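PDB 7DRQ: Uly1 from Catenovulum maritimum, which probably cleaves ulvan, a polysaccharide of green algae, by lyase chemistry as a calcium-binding member of polysaccharide lyase family 24. Local coordinates for residues T205-T208 with L214-H217; V229-L234 with G238-F243; I409-L414 with R418-Q423; K446-I451 with Y457-E462. One frame throughout, in Å; residues are numbered along the deposited sequence.

Contact 1 (T205-T208 with L214-H217)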
loop_
_atom_site.group_PDB
_atom_site.type_symbol
_atom_site.label_atom_id
_atom_site.label_comp_id
_atom_site.label_asym_id
_atom_site.label_seq_id
_atom_site.Cartn_x
_atom_site.Cartn_y
_atom_site.Cartn_z
ATOM N N THR A 205 4.947 2.256 -1.710
ATOM C CA THR A 205 4.113 3.117 -0.877
ATOM C C THR A 205 4.905 4.365 -0.526
ATOM O O THR A 205 5.913 4.271 0.181
ATOM C CB THR A 205 3.658 2.398 0.397
ATOM O OG1 THR A 205 2.924 1.223 0.041
ATOM C CG2 THR A 205 2.742 3.312 1.227
ATOM N N PHE A 206 4.452 5.516 -1.015
ATOM C CA PHE A 206 5.068 6.797 -0.712
ATOM C C PHE A 206 4.472 7.401 0.555
ATOM O O PHE A 206 3.324 7.136 0.921
ATOM C CB PHE A 206 4.859 7.795 -1.856
ATOM C CG PHE A 206 5.448 7.379 -3.184
ATOM C CD1 PHE A 206 6.777 7.664 -3.493
ATOM C CD2 PHE A 206 4.639 6.806 -4.161
ATOM C CE1 PHE A 206 7.299 7.331 -4.735
ATOM C CE2 PHE A 206 5.150 6.475 -5.400
ATOM C CZ PHE A 206 6.491 6.736 -5.691
ATOM N N PHE A 207 5.251 8.261 1.202
ATOM C CA PHE A 207 4.727 9.099 2.272
ATOM C C PHE A 207 5.487 10.418 2.268
ATOM O O PHE A 207 6.596 10.513 1.738
ATOM C CB PHE A 207 4.815 8.418 3.649
ATOM C CG PHE A 207 6.171 7.853 3.992
ATOM C CD1 PHE A 207 6.540 6.580 3.569
ATOM C CD2 PHE A 207 7.072 8.584 4.770
ATOM C CE1 PHE A 207 7.775 6.048 3.899
ATOM C CE2 PHE A 207 8.313 8.054 5.113
ATOM C CZ PHE A 207 8.671 6.797 4.671
ATOM N N THR A 208 4.872 11.439 2.866
ATOM C CA THR A 208 5.423 12.788 2.879
ATOM C C THR A 208 5.472 13.322 4.303
ATOM O O THR A 208 4.642 12.977 5.145
ATOM C CB THR A 208 4.604 13.760 2.010
ATOM O OG1 THR A 208 3.225 13.727 2.408
ATOM C CG2 THR A 208 4.678 13.356 0.551
ATOM N N LEU A 214 9.585 13.968 0.546
ATOM C CA LEU A 214 8.894 12.834 -0.052
ATOM C C LEU A 214 9.755 11.592 0.115
ATOM O O LEU A 214 10.965 11.629 -0.152
ATOM C CB LEU A 214 8.613 13.079 -1.534
ATOM C CG LEU A 214 8.063 11.896 -2.329
ATOM C CD1 LEU A 214 6.714 11.441 -1.778
ATOM C CD2 LEU A 214 7.929 12.280 -3.807
ATOM N N PHE A 215 9.137 10.505 0.559
ATOM C CA PHE A 215 9.838 9.253 0.819
ATOM C C PHE A 215 9.107 8.103 0.144
ATOM O O PHE A 215 7.922 8.200 -0.188
ATOM C CB PHE A 215 9.939 8.940 2.316
ATOM C CG PHE A 215 10.586 10.018 3.131
ATOM C CD1 PHE A 215 9.846 11.081 3.618
ATOM C CD2 PHE A 215 11.941 9.941 3.453
ATOM C CE1 PHE A 215 10.447 12.073 4.389
ATOM C CE2 PHE A 215 12.537 10.915 4.228
ATOM C CZ PHE A 215 11.798 11.984 4.692
ATOM N N LEU A 216 9.813 6.986 -0.012
ATOM C CA LEU A 216 9.223 5.779 -0.566
ATOM C C LEU A 216 9.711 4.582 0.235
ATOM O O LEU A 216 10.871 4.554 0.640
ATOM C CB LEU A 216 9.602 5.598 -2.031
ATOM C CG LEU A 216 9.350 4.179 -2.531
ATOM C CD1 LEU A 216 7.837 3.959 -2.887
ATOM C CD2 LEU A 216 10.257 3.820 -3.661
ATOM N N HIS A 217 8.833 3.616 0.497
ATOM C CA HIS A 217 9.310 2.332 0.997
ATOM C C HIS A 217 8.712 1.183 0.200
ATOM O O HIS A 217 7.625 1.289 -0.367
ATOM C CB HIS A 217 9.068 2.143 2.517
ATOM C CG HIS A 217 7.648 1.851 2.910
ATOM N ND1 HIS A 217 6.605 2.713 2.645
ATOM C CD2 HIS A 217 7.120 0.832 3.628
ATOM C CE1 HIS A 217 5.485 2.214 3.148
ATOM N NE2 HIS A 217 5.773 1.074 3.751
#
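The ring of Phe207 lies under the CB of Phe215, and that carbon sits over one ring face, 3.6 Å from the Phe207 centroid. The closest pair is Phe207 CE2 to Phe215 CB at 3.4 Å. The two rings are nearly parallel (planes at 12°) but laterally displaced, with little overlap. Phe207 CG stands between its own backbone N and carbonyl carbon (chi1 51°), which swings the ring across to the partner strand. His217 ND1 meets the edge of the same ring, so Phe207, Phe215 and His217 form an aromatic cluster. The strands 201-208 and 214-220 make an antiparallel beta hairpin, within one four-stranded sheet of a chain assigned to the BNR repeat family of the beta-propeller clan. Thr205 O accepts two bonds from one residue. His217 N reaches Thr205 O at 3.0 Å in a nearly straight bond, and His217 ND1 reaches it from the opposite face of the carbonyl plane with a bent N-H angle of 133°. The second bond should limit rotation of the imidazole; His217 CE1 rests 3.3 Å from Thr205 CB. On the other face of the sheet Leu216 CD1 lies over the Phe206 ring, 4.0 Å from its centroid. Leu214 CD1 touches Thr208 CG2 at 3.6 Å. Leu125 of strand 122-126 touches both Phe206 and Leu216.

Contact 2 (V229-L234 with G238-F243)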
loop_
_atom_site.group_PDB
_atom_site.type_symbol
_atom_site.label_atom_id
_atom_site.label_comp_id
_atom_site.label_asym_id
_atom_site.label_seq_id
_atom_site.Cartn_x
_atom_site.Cartn_y
_atom_site.Cartn_z
ATOM N N VAL A 229 12.791 -1.572 2.687
ATOM C CA VAL A 229 13.796 -0.588 2.299
ATOM C C VAL A 229 13.074 0.721 2.027
ATOM O O VAL A 229 11.916 0.723 1.600
ATOM C CB VAL A 229 14.618 -1.024 1.067
ATOM C CG1 VAL A 229 15.452 -2.287 1.382
ATOM C CG2 VAL A 229 13.720 -1.256 -0.143
ATOM N N PHE A 230 13.748 1.835 2.303
ATOM C CA PHE A 230 13.127 3.136 2.088
ATOM C C PHE A 230 14.178 4.145 1.648
ATOM O O PHE A 230 15.364 4.013 1.958
ATOM C CB PHE A 230 12.381 3.640 3.339
ATOM C CG PHE A 230 13.271 3.906 4.537
ATOM C CD1 PHE A 230 13.785 2.856 5.294
ATOM C CD2 PHE A 230 13.557 5.206 4.922
ATOM C CE1 PHE A 230 14.586 3.104 6.400
ATOM C CE2 PHE A 230 14.355 5.473 6.026
ATOM C CZ PHE A 230 14.878 4.416 6.766
ATOM N N ASN A 231 13.728 5.164 0.912
ATOM C CA ASN A 231 14.632 6.193 0.426
ATOM C C ASN A 231 13.913 7.535 0.478
ATOM O O ASN A 231 12.754 7.628 0.897
ATOM C CB ASN A 231 15.145 5.871 -0.986
ATOM C CG ASN A 231 14.019 5.725 -2.002
ATOM O OD1 ASN A 231 12.856 5.986 -1.705
ATOM N ND2 ASN A 231 14.371 5.300 -3.212
ATOM N N LYS A 232 14.616 8.577 0.055
ATOM C CA LYS A 232 14.118 9.940 0.112
ATOM C C LYS A 232 14.337 10.600 -1.238
ATOM O O LYS A 232 15.351 10.359 -1.905
ATOM C CB LYS A 232 14.805 10.745 1.230
ATOM C CG LYS A 232 14.467 12.238 1.215
ATOM C CD LYS A 232 14.988 12.977 2.444
ATOM C CE LYS A 232 16.487 13.155 2.405
ATOM N NZ LYS A 232 16.973 13.904 3.607
ATOM N N TYR A 233 13.375 11.419 -1.643
ATOM C CA TYR A 233 13.504 12.181 -2.872
ATOM C C TYR A 233 14.374 13.407 -2.622
ATOM O O TYR A 233 14.139 14.172 -1.681
ATOM C CB TYR A 233 12.126 12.593 -3.384
ATOM C CG TYR A 233 12.215 13.394 -4.647
ATOM C CD1 TYR A 233 12.882 12.887 -5.763
ATOM C CD2 TYR A 233 11.690 14.679 -4.713
ATOM C CE1 TYR A 233 12.990 13.621 -6.912
ATOM C CE2 TYR A 233 11.797 15.429 -5.863
ATOM C CZ TYR A 233 12.452 14.895 -6.961
ATOM O OH TYR A 233 12.564 15.638 -8.109
ATOM N N LEU A 234 15.394 13.583 -3.452
ATOM C CA LEU A 234 16.306 14.721 -3.328
ATOM C C LEU A 234 15.898 15.733 -4.394
ATOM O O LEU A 234 16.382 15.694 -5.526
ATOM C CB LEU A 234 17.749 14.264 -3.485
ATOM C CG LEU A 234 18.152 13.087 -2.586
ATOM C CD1 LEU A 234 19.586 12.643 -2.888
ATOM C CD2 LEU A 234 17.989 13.452 -1.108
ATOM N N GLY A 238 17.012 16.144 -8.355
ATOM C CA GLY A 238 16.156 15.474 -9.323
ATOM C C GLY A 238 16.270 13.965 -9.302
ATOM O O GLY A 238 16.132 13.318 -10.348
ATOM N N LYS A 239 16.525 13.385 -8.138
ATOM C CA LYS A 239 16.688 11.941 -8.028
ATOM C C LYS A 239 16.463 11.546 -6.577
ATOM O O LYS A 239 16.191 12.389 -5.716
ATOM C CB LYS A 239 18.069 11.500 -8.526
ATOM C CG LYS A 239 19.221 12.039 -7.706
ATOM C CD LYS A 239 20.545 11.722 -8.382
ATOM C CE LYS A 239 21.714 11.937 -7.433
ATOM N NZ LYS A 239 23.004 11.701 -8.144
ATOM N N TRP A 240 16.592 10.251 -6.310
ATOM C CA TRP A 240 16.347 9.687 -4.995
ATOM C C TRP A 240 17.642 9.186 -4.377
ATOM O O TRP A 240 18.603 8.853 -5.073
ATOM C CB TRP A 240 15.352 8.532 -5.079
ATOM C CG TRP A 240 14.007 8.963 -5.564
ATOM C CD1 TRP A 240 13.673 9.352 -6.838
ATOM C CD2 TRP A 240 12.811 9.051 -4.789
ATOM N NE1 TRP A 240 12.338 9.675 -6.894
ATOM C CE2 TRP A 240 11.787 9.500 -5.651
ATOM C CE3 TRP A 240 12.504 8.800 -3.447
ATOM C CZ2 TRP A 240 10.470 9.699 -5.217
ATOM C CZ3 TRP A 240 11.190 8.988 -3.014
ATOM C CH2 TRP A 240 10.197 9.444 -3.896
ATOM N N SER A 241 17.651 9.148 -3.051
ATOM C CA SER A 241 18.753 8.545 -2.324
ATOM C C SER A 241 18.753 7.024 -2.511
ATOM O O SER A 241 17.784 6.418 -2.992
ATOM C CB SER A 241 18.660 8.905 -0.842
ATOM O OG SER A 241 17.479 8.360 -0.274
ATOM N N HIS A 242 19.869 6.409 -2.123
ATOM C CA HIS A 242 19.986 4.955 -2.121
ATOM C C HIS A 242 19.033 4.358 -1.097
ATOM O O HIS A 242 18.890 4.885 0.008
ATOM C CB HIS A 242 21.430 4.562 -1.786
ATOM C CG HIS A 242 21.752 3.116 -2.020
ATOM N ND1 HIS A 242 21.158 2.092 -1.314
ATOM C CD2 HIS A 242 22.652 2.531 -2.848
ATOM C CE1 HIS A 242 21.653 0.934 -1.723
ATOM N NE2 HIS A 242 22.574 1.173 -2.641
ATOM N N PHE A 243 18.371 3.261 -1.472
ATOM C CA PHE A 243 17.498 2.555 -0.538
ATOM C C PHE A 243 18.257 2.206 0.737
ATOM O O PHE A 243 19.418 1.790 0.696
ATOM C CB PHE A 243 16.959 1.269 -1.172
ATOM C CG PHE A 243 15.621 1.421 -1.850
ATOM C CD1 PHE A 243 14.548 2.023 -1.199
ATOM C CD2 PHE A 243 15.438 0.940 -3.135
ATOM C CE1 PHE A 243 13.316 2.137 -1.826
ATOM C CE2 PHE A 243 14.216 1.058 -3.778
ATOM C CZ PHE A 243 13.149 1.660 -3.123
#
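Tyr233 meets Trp240 across a non-hydrogen-bonded pair, and its side chain can be followed outward. Tyr233 CB sits almost squarely over the six-membered ring of the Trp240 indole, 3.5 Å from the centroid. CG lies above the CE2-CZ2 side of the indole. Tyr233 CD1 comes to 3.4 Å from Trp240 NE1 and also touches Lys239 O. CE1 runs on beside the backbone of Lys239, and OH ends near Gly238 CA. Tyr233 CG lies anti to the backbone N (chi1 179°), which carries the phenol along the hairpin toward the turn. The two ring systems are oblique, with planes at 51°. Both polar ends are held by other parts of the chain: Tyr233 OH bonds Asp119, and Trp240 NE1 bonds Tyr150. Farther from the turn, the Phe243 ring is sandwiched. Val229 CG2 lies over one face, 3.7 Å from the ring centroid, and the side-chain amide of Asn231 stacks on the opposite face with planes 10° apart. Between these groups Ser241 grips Lys232 twice. Lys232 N donates to Ser241 OG at 2.9 Å, and Ser241 N donates to Lys232 O at 2.8 Å. A side-chain oxygen thus replaces a backbone carbonyl where the regular ladder is interrupted. Near the turn Leu234 N donates to Lys239 O at 2.7 Å, while the return bond from Lys239 N to Leu234 O is weak. Gly238, with positive phi, and Lys239 both face Leu234. This is a G1 beta bulge, here closing the hairpin of strands 225-234 and 239-245.

Contact 3 (I409-L414 with R418-Q423)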
loop_
_atom_site.group_PDB
_atom_site.type_symbol
_atom_site.label_atom_id
_atom_site.label_comp_id
_atom_site.label_asym_id
_atom_site.label_seq_id
_atom_site.Cartn_x
_atom_site.Cartn_y
_atom_site.Cartn_z
ATOM N N ILE A 409 -9.121 8.884 16.008
ATOM C CA ILE A 409 -8.858 7.802 15.070
ATOM C C ILE A 409 -10.185 7.394 14.442
ATOM O O ILE A 409 -11.263 7.648 14.986
ATOM C CB ILE A 409 -8.170 6.583 15.728
ATOM C CG1 ILE A 409 -9.025 6.043 16.881
ATOM C CG2 ILE A 409 -6.753 6.950 16.176
ATOM C CD1 ILE A 409 -8.454 4.743 17.520
ATOM N N TYR A 410 -10.098 6.750 13.281
ATOM C CA TYR A 410 -11.283 6.438 12.497
ATOM C C TYR A 410 -11.210 5.032 11.931
ATOM O O TYR A 410 -10.143 4.576 11.513
ATOM C CB TYR A 410 -11.468 7.405 11.326
ATOM C CG TYR A 410 -11.610 8.836 11.731
ATOM C CD1 TYR A 410 -12.864 9.376 12.006
ATOM C CD2 TYR A 410 -10.497 9.663 11.827
ATOM C CE1 TYR A 410 -13.003 10.701 12.367
ATOM C CE2 TYR A 410 -10.629 10.987 12.199
ATOM C CZ TYR A 410 -11.882 11.498 12.461
ATOM O OH TYR A 410 -12.018 12.815 12.832
ATOM N N ILE A 411 -12.369 4.360 11.920
ATOM C CA ILE A 411 -12.626 3.202 11.079
ATOM C C ILE A 411 -13.490 3.688 9.925
ATOM O O ILE A 411 -14.486 4.384 10.147
ATOM C CB ILE A 411 -13.333 2.083 11.861
ATOM C CG1 ILE A 411 -12.417 1.505 12.941
ATOM C CG2 ILE A 411 -13.819 0.982 10.918
ATOM C CD1 ILE A 411 -13.187 0.795 14.044
ATOM N N ILE A 412 -13.095 3.361 8.698
ATOM C CA ILE A 412 -13.793 3.824 7.503
ATOM C C ILE A 412 -14.008 2.613 6.608
ATOM O O ILE A 412 -13.060 1.873 6.318
ATOM C CB ILE A 412 -13.005 4.921 6.765
ATOM C CG1 ILE A 412 -12.805 6.141 7.674
ATOM C CG2 ILE A 412 -13.700 5.303 5.446
ATOM C CD1 ILE A 412 -11.695 7.078 7.205
ATOM N N GLY A 413 -15.240 2.411 6.168
ATOM C CA GLY A 413 -15.510 1.210 5.420
ATOM C C GLY A 413 -16.827 1.286 4.695
ATOM O O GLY A 413 -17.438 2.348 4.585
ATOM N N LEU A 414 -17.247 0.133 4.196
ATOM C CA LEU A 414 -18.499 -0.008 3.469
ATOM C C LEU A 414 -19.399 -0.943 4.252
ATOM O O LEU A 414 -18.976 -2.037 4.638
ATOM C CB LEU A 414 -18.256 -0.548 2.057
ATOM C CG LEU A 414 -17.293 0.315 1.236
ATOM C CD1 LEU A 414 -16.879 -0.355 -0.080
ATOM C CD2 LEU A 414 -17.924 1.682 0.958
ATOM N N ARG A 418 -22.400 0.987 1.427
ATOM C CA ARG A 418 -22.443 2.415 1.659
ATOM C C ARG A 418 -21.346 2.832 2.628
ATOM O O ARG A 418 -21.112 2.149 3.633
ATOM C CB ARG A 418 -23.811 2.825 2.216
ATOM C CG ARG A 418 -24.958 2.208 1.400
ATOM C CD ARG A 418 -26.203 3.051 1.453
ATOM N NE ARG A 418 -26.728 3.204 2.808
ATOM C CZ ARG A 418 -27.557 2.351 3.400
ATOM N NH1 ARG A 418 -27.951 1.248 2.774
ATOM N NH2 ARG A 418 -27.990 2.598 4.627
ATOM N N PRO A 419 -20.648 3.926 2.340
ATOM C CA PRO A 419 -19.551 4.350 3.219
ATOM C C PRO A 419 -20.047 4.723 4.612
ATOM O O PRO A 419 -21.083 5.372 4.775
ATOM C CB PRO A 419 -18.964 5.561 2.487
ATOM C CG PRO A 419 -19.278 5.308 1.051
ATOM C CD PRO A 419 -20.653 4.665 1.065
ATOM N N PHE A 420 -19.293 4.301 5.625
ATOM C CA PHE A 420 -19.527 4.741 6.988
ATOM C C PHE A 420 -18.201 5.190 7.582
ATOM O O PHE A 420 -17.134 4.765 7.138
ATOM C CB PHE A 420 -20.131 3.639 7.866
ATOM C CG PHE A 420 -19.201 2.491 8.141
ATOM C CD1 PHE A 420 -18.336 2.519 9.235
ATOM C CD2 PHE A 420 -19.193 1.374 7.322
ATOM C CE1 PHE A 420 -17.485 1.463 9.488
ATOM C CE2 PHE A 420 -18.339 0.308 7.576
ATOM C CZ PHE A 420 -17.487 0.354 8.660
ATOM N N VAL A 421 -18.296 6.030 8.611
ATOM C CA VAL A 421 -17.147 6.455 9.408
ATOM C C VAL A 421 -17.478 6.242 10.875
ATOM O O VAL A 421 -18.506 6.724 11.361
ATOM C CB VAL A 421 -16.781 7.929 9.170
ATOM C CG1 VAL A 421 -15.585 8.315 10.054
ATOM C CG2 VAL A 421 -16.490 8.197 7.694
ATOM N N GLU A 422 -16.613 5.523 11.582
ATOM C CA GLU A 422 -16.679 5.409 13.032
ATOM C C GLU A 422 -15.500 6.164 13.613
ATOM O O GLU A 422 -14.409 6.149 13.038
ATOM C CB GLU A 422 -16.635 3.954 13.476
ATOM C CG GLU A 422 -17.644 3.101 12.738
ATOM C CD GLU A 422 -18.694 2.523 13.643
ATOM O OE1 GLU A 422 -19.591 1.830 13.114
ATOM O OE2 GLU A 422 -18.621 2.750 14.879
ATOM N N GLN A 423 -15.712 6.836 14.737
ATOM C CA GLN A 423 -14.680 7.718 15.267
ATOM C C GLN A 423 -14.508 7.473 16.755
ATOM O O GLN A 423 -15.481 7.218 17.465
ATOM C CB GLN A 423 -15.048 9.184 14.981
ATOM C CG GLN A 423 -14.658 10.197 16.018
ATOM C CD GLN A 423 -15.307 11.547 15.742
ATOM O OE1 GLN A 423 -15.540 11.907 14.585
ATOM N NE2 GLN A 423 -15.617 12.286 16.798
HETATM O O HOH W 1 -14.209 13.844 12.982
#
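Ile411 and Glu422 form a hydrogen-bonded pair between antiparallel strands whose directions differ by 160°. Glu422 N donates to Ile411 O at 2.8 Å, in the carbonyl plane. Gly413 and Phe420 make the next such pair. A chi1 of 68° turns the Phe420 ring back over the strand pair, onto Gly413. Gly413 N is over the ring centre and Phe420 CE2 is 3.4 Å from Gly413 C. A side chain at Gly413 would come tightly against this ring. Phe420 CE1 also touches Ile411 CG2 at 4.0 Å. With Phe420 replaced by an alanine, the Gly413 backbone would probably lose its aromatic cover and Arg433 its cation-pi partner. On the other face, Tyr410 CD1 packs on Val421 CG1 at 3.5 Å. The Tyr410 ring runs alongside Gln423, with ring and amide planes 87° apart. A water donates to Gln423 OE1; its contact with Tyr410 OH is too short to be certain. Leu414 CD2 meets Pro419 CG at 3.9 Å. Strand 432-436 flanks this hairpin beyond 418-423, where Arg433 makes a salt bridge with Glu422. The face with Ile412, Leu414 and Pro419 packs against strands 444-452 and 455-462.

Contact 4 (K446-I451 with Y457-E462)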
loop_
_atom_site.group_PDB
_atom_site.type_symbol
_atom_site.label_atom_id
_atom_site.label_comp_id
_atom_site.label_asym_id
_atom_site.label_seq_id
_atom_site.Cartn_x
_atom_site.Cartn_y
_atom_site.Cartn_z
ATOM N N LYS A 446 -15.565 -1.847 -3.093
ATOM C CA LYS A 446 -14.198 -1.718 -2.601
ATOM C C LYS A 446 -13.867 -0.239 -2.539
ATOM O O LYS A 446 -14.308 0.532 -3.386
ATOM C CB LYS A 446 -13.221 -2.455 -3.528
ATOM C CG LYS A 446 -11.775 -2.496 -3.053
ATOM C CD LYS A 446 -10.874 -3.077 -4.153
ATOM C CE LYS A 446 -9.532 -3.548 -3.595
ATOM N NZ LYS A 446 -8.730 -2.433 -3.002
ATOM N N GLY A 447 -13.076 0.158 -1.556
ATOM C CA GLY A 447 -12.607 1.534 -1.527
ATOM C C GLY A 447 -11.238 1.614 -0.900
ATOM O O GLY A 447 -10.868 0.766 -0.081
ATOM N N ILE A 448 -10.465 2.620 -1.312
ATOM C CA ILE A 448 -9.239 2.963 -0.601
ATOM C C ILE A 448 -9.341 4.391 -0.090
ATOM O O ILE A 448 -9.926 5.275 -0.728
ATOM C CB ILE A 448 -7.956 2.775 -1.444
ATOM C CG1 ILE A 448 -7.959 3.668 -2.670
ATOM C CG2 ILE A 448 -7.745 1.296 -1.808
ATOM C CD1 ILE A 448 -6.666 3.530 -3.505
ATOM N N VAL A 449 -8.744 4.608 1.080
ATOM C CA VAL A 449 -8.898 5.829 1.862
ATOM C C VAL A 449 -7.611 6.639 1.795
ATOM O O VAL A 449 -6.513 6.082 1.921
ATOM C CB VAL A 449 -9.227 5.467 3.323
ATOM C CG1 VAL A 449 -9.092 6.688 4.226
ATOM C CG2 VAL A 449 -10.607 4.833 3.415
ATOM N N HIS A 450 -7.746 7.957 1.618
ATOM C CA HIS A 450 -6.648 8.901 1.799
ATOM C C HIS A 450 -7.158 10.067 2.633
ATOM O O HIS A 450 -8.123 10.726 2.243
ATOM C CB HIS A 450 -6.114 9.395 0.452
ATOM C CG HIS A 450 -4.969 10.355 0.570
ATOM N ND1 HIS A 450 -3.694 9.946 0.893
ATOM C CD2 HIS A 450 -4.904 11.696 0.400
ATOM C CE1 HIS A 450 -2.893 10.996 0.932
ATOM N NE2 HIS A 450 -3.599 12.070 0.629
ATOM N N ILE A 451 -6.530 10.312 3.784
ATOM C CA ILE A 451 -6.882 11.433 4.651
ATOM C C ILE A 451 -5.936 12.584 4.341
ATOM O O ILE A 451 -4.712 12.397 4.323
ATOM C CB ILE A 451 -6.793 11.037 6.137
ATOM C CG1 ILE A 451 -7.614 9.769 6.418
ATOM C CG2 ILE A 451 -7.226 12.207 7.025
ATOM C CD1 ILE A 451 -9.073 9.897 6.056
ATOM N N TYR A 457 -10.750 11.351 1.405
ATOM C CA TYR A 457 -10.826 11.133 -0.034
ATOM C C TYR A 457 -11.018 9.641 -0.227
ATOM O O TYR A 457 -10.105 8.852 0.042
ATOM C CB TYR A 457 -9.561 11.648 -0.731
ATOM C CG TYR A 457 -9.446 13.153 -0.630
ATOM C CD1 TYR A 457 -9.013 13.761 0.549
ATOM C CD2 TYR A 457 -9.821 13.973 -1.697
ATOM C CE1 TYR A 457 -8.934 15.140 0.657
ATOM C CE2 TYR A 457 -9.756 15.363 -1.593
ATOM C CZ TYR A 457 -9.309 15.937 -0.415
ATOM O OH TYR A 457 -9.235 17.311 -0.307
ATOM N N TYR A 458 -12.225 9.245 -0.631
ATOM C CA TYR A 458 -12.593 7.834 -0.725
ATOM C C TYR A 458 -12.658 7.470 -2.198
ATOM O O TYR A 458 -13.512 7.976 -2.928
ATOM C CB TYR A 458 -13.934 7.577 -0.031
ATOM C CG TYR A 458 -14.082 6.207 0.584
ATOM C CD1 TYR A 458 -13.113 5.227 0.416
ATOM C CD2 TYR A 458 -15.220 5.893 1.336
ATOM C CE1 TYR A 458 -13.259 3.980 0.998
ATOM C CE2 TYR A 458 -15.376 4.656 1.912
ATOM C CZ TYR A 458 -14.408 3.699 1.740
ATOM O OH TYR A 458 -14.593 2.471 2.334
ATOM N N TYR A 459 -11.771 6.582 -2.610
ATOM C CA TYR A 459 -11.609 6.180 -4.007
ATOM C C TYR A 459 -12.275 4.816 -4.121
ATOM O O TYR A 459 -11.810 3.843 -3.519
ATOM C CB TYR A 459 -10.114 6.163 -4.338
ATOM C CG TYR A 459 -9.697 5.923 -5.773
ATOM C CD1 TYR A 459 -10.612 5.890 -6.817
ATOM C CD2 TYR A 459 -8.353 5.719 -6.073
ATOM C CE1 TYR A 459 -10.195 5.665 -8.135
ATOM C CE2 TYR A 459 -7.929 5.497 -7.365
ATOM C CZ TYR A 459 -8.844 5.460 -8.394
ATOM O OH TYR A 459 -8.366 5.228 -9.670
ATOM N N LEU A 460 -13.367 4.745 -4.871
ATOM C CA LEU A 460 -14.345 3.678 -4.698
ATOM C C LEU A 460 -14.653 2.952 -6.003
ATOM O O LEU A 460 -14.769 3.584 -7.051
ATOM C CB LEU A 460 -15.647 4.263 -4.140
ATOM C CG LEU A 460 -15.568 4.802 -2.716
ATOM C CD1 LEU A 460 -16.620 5.884 -2.490
ATOM C CD2 LEU A 460 -15.734 3.665 -1.699
ATOM N N LEU A 461 -14.811 1.631 -5.921
ATOM C CA LEU A 461 -15.297 0.805 -7.026
ATOM C C LEU A 461 -16.800 0.583 -6.856
ATOM O O LEU A 461 -17.241 0.072 -5.821
ATOM C CB LEU A 461 -14.570 -0.539 -7.057
ATOM C CG LEU A 461 -15.076 -1.605 -8.039
ATOM C CD1 LEU A 461 -14.814 -1.190 -9.456
ATOM C CD2 LEU A 461 -14.386 -2.942 -7.755
ATOM N N GLU A 462 -17.582 0.957 -7.866
ATOM C CA GLU A 462 -19.032 0.799 -7.755
ATOM C C GLU A 462 -19.420 -0.668 -7.874
ATOM O O GLU A 462 -18.883 -1.405 -8.704
ATOM C CB GLU A 462 -19.756 1.626 -8.822
ATOM C CG GLU A 462 -21.301 1.537 -8.736
ATOM C CD GLU A 462 -21.995 2.608 -9.587
ATOM O OE1 GLU A 462 -21.573 2.823 -10.745
ATOM O OE2 GLU A 462 -22.955 3.250 -9.092
HETATM O O HOH W 2 -12.495 0.697 2.457
#
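Tyr457 N donates to His450 O at 2.8 Å. His450 O also lies in the plane of the Tyr457 ring, at its edge, 3.6 Å from Tyr457 CD1. Tyr457 is one of three residues, with Lys446 and Ile448, that the opposite strand buries most. Lys446 O accepts from Leu461 N at 2.8 Å, while the Lys446 side chain leads off to bond Pro48 O and His49 through NZ. Ile448 runs alongside Tyr459, pointing the same way. With chi1 at 62°, Ile448 CG1 is turned toward Tyr459 CB, 3.7 Å away. The strands form an antiparallel hairpin in a four-stranded sheet that strand 469-478 and the N-terminal strand 3-15 complete, so both chain ends share one sheet. On the other face Tyr458 reaches across the partner strand. Tyr458 CE1 lies 3.6 Å from Gly447 CA, and a side chain at Gly447 would clash with this ring. Val449 CG2 touches Tyr458 CE1 at 3.7 Å. A water links Tyr458 OH to Gly447 O. Replacing Tyr458 with an alanine would probably open a gap beside Gly447 and Val449 and leave this water without its phenolic partner.

In the fold
Contacts 1 and 2 are successive hairpins of one sheet, with centres 9 Å apart. Strands 214-220 and 225-234 join them, and Leu214 O lies 2.8 Å from Tyr233 N, a probable hydrogen bond. Contacts 3 and 4 belong to different sheets, with centres 11 Å apart, and meet mainly through side chains. Ile412 CG2 is 3.7 Å from Val449 CG2, and Leu414 CG is 3.6 Å from Tyr458 OH. Contacts 2 and 3 lie on opposite sides of the chain's centre, about 34 Å between centres. All four lie away from the known calcium sites, although the Ile409 side chain of contact 3 is about 13 Å from a bound calcium ion.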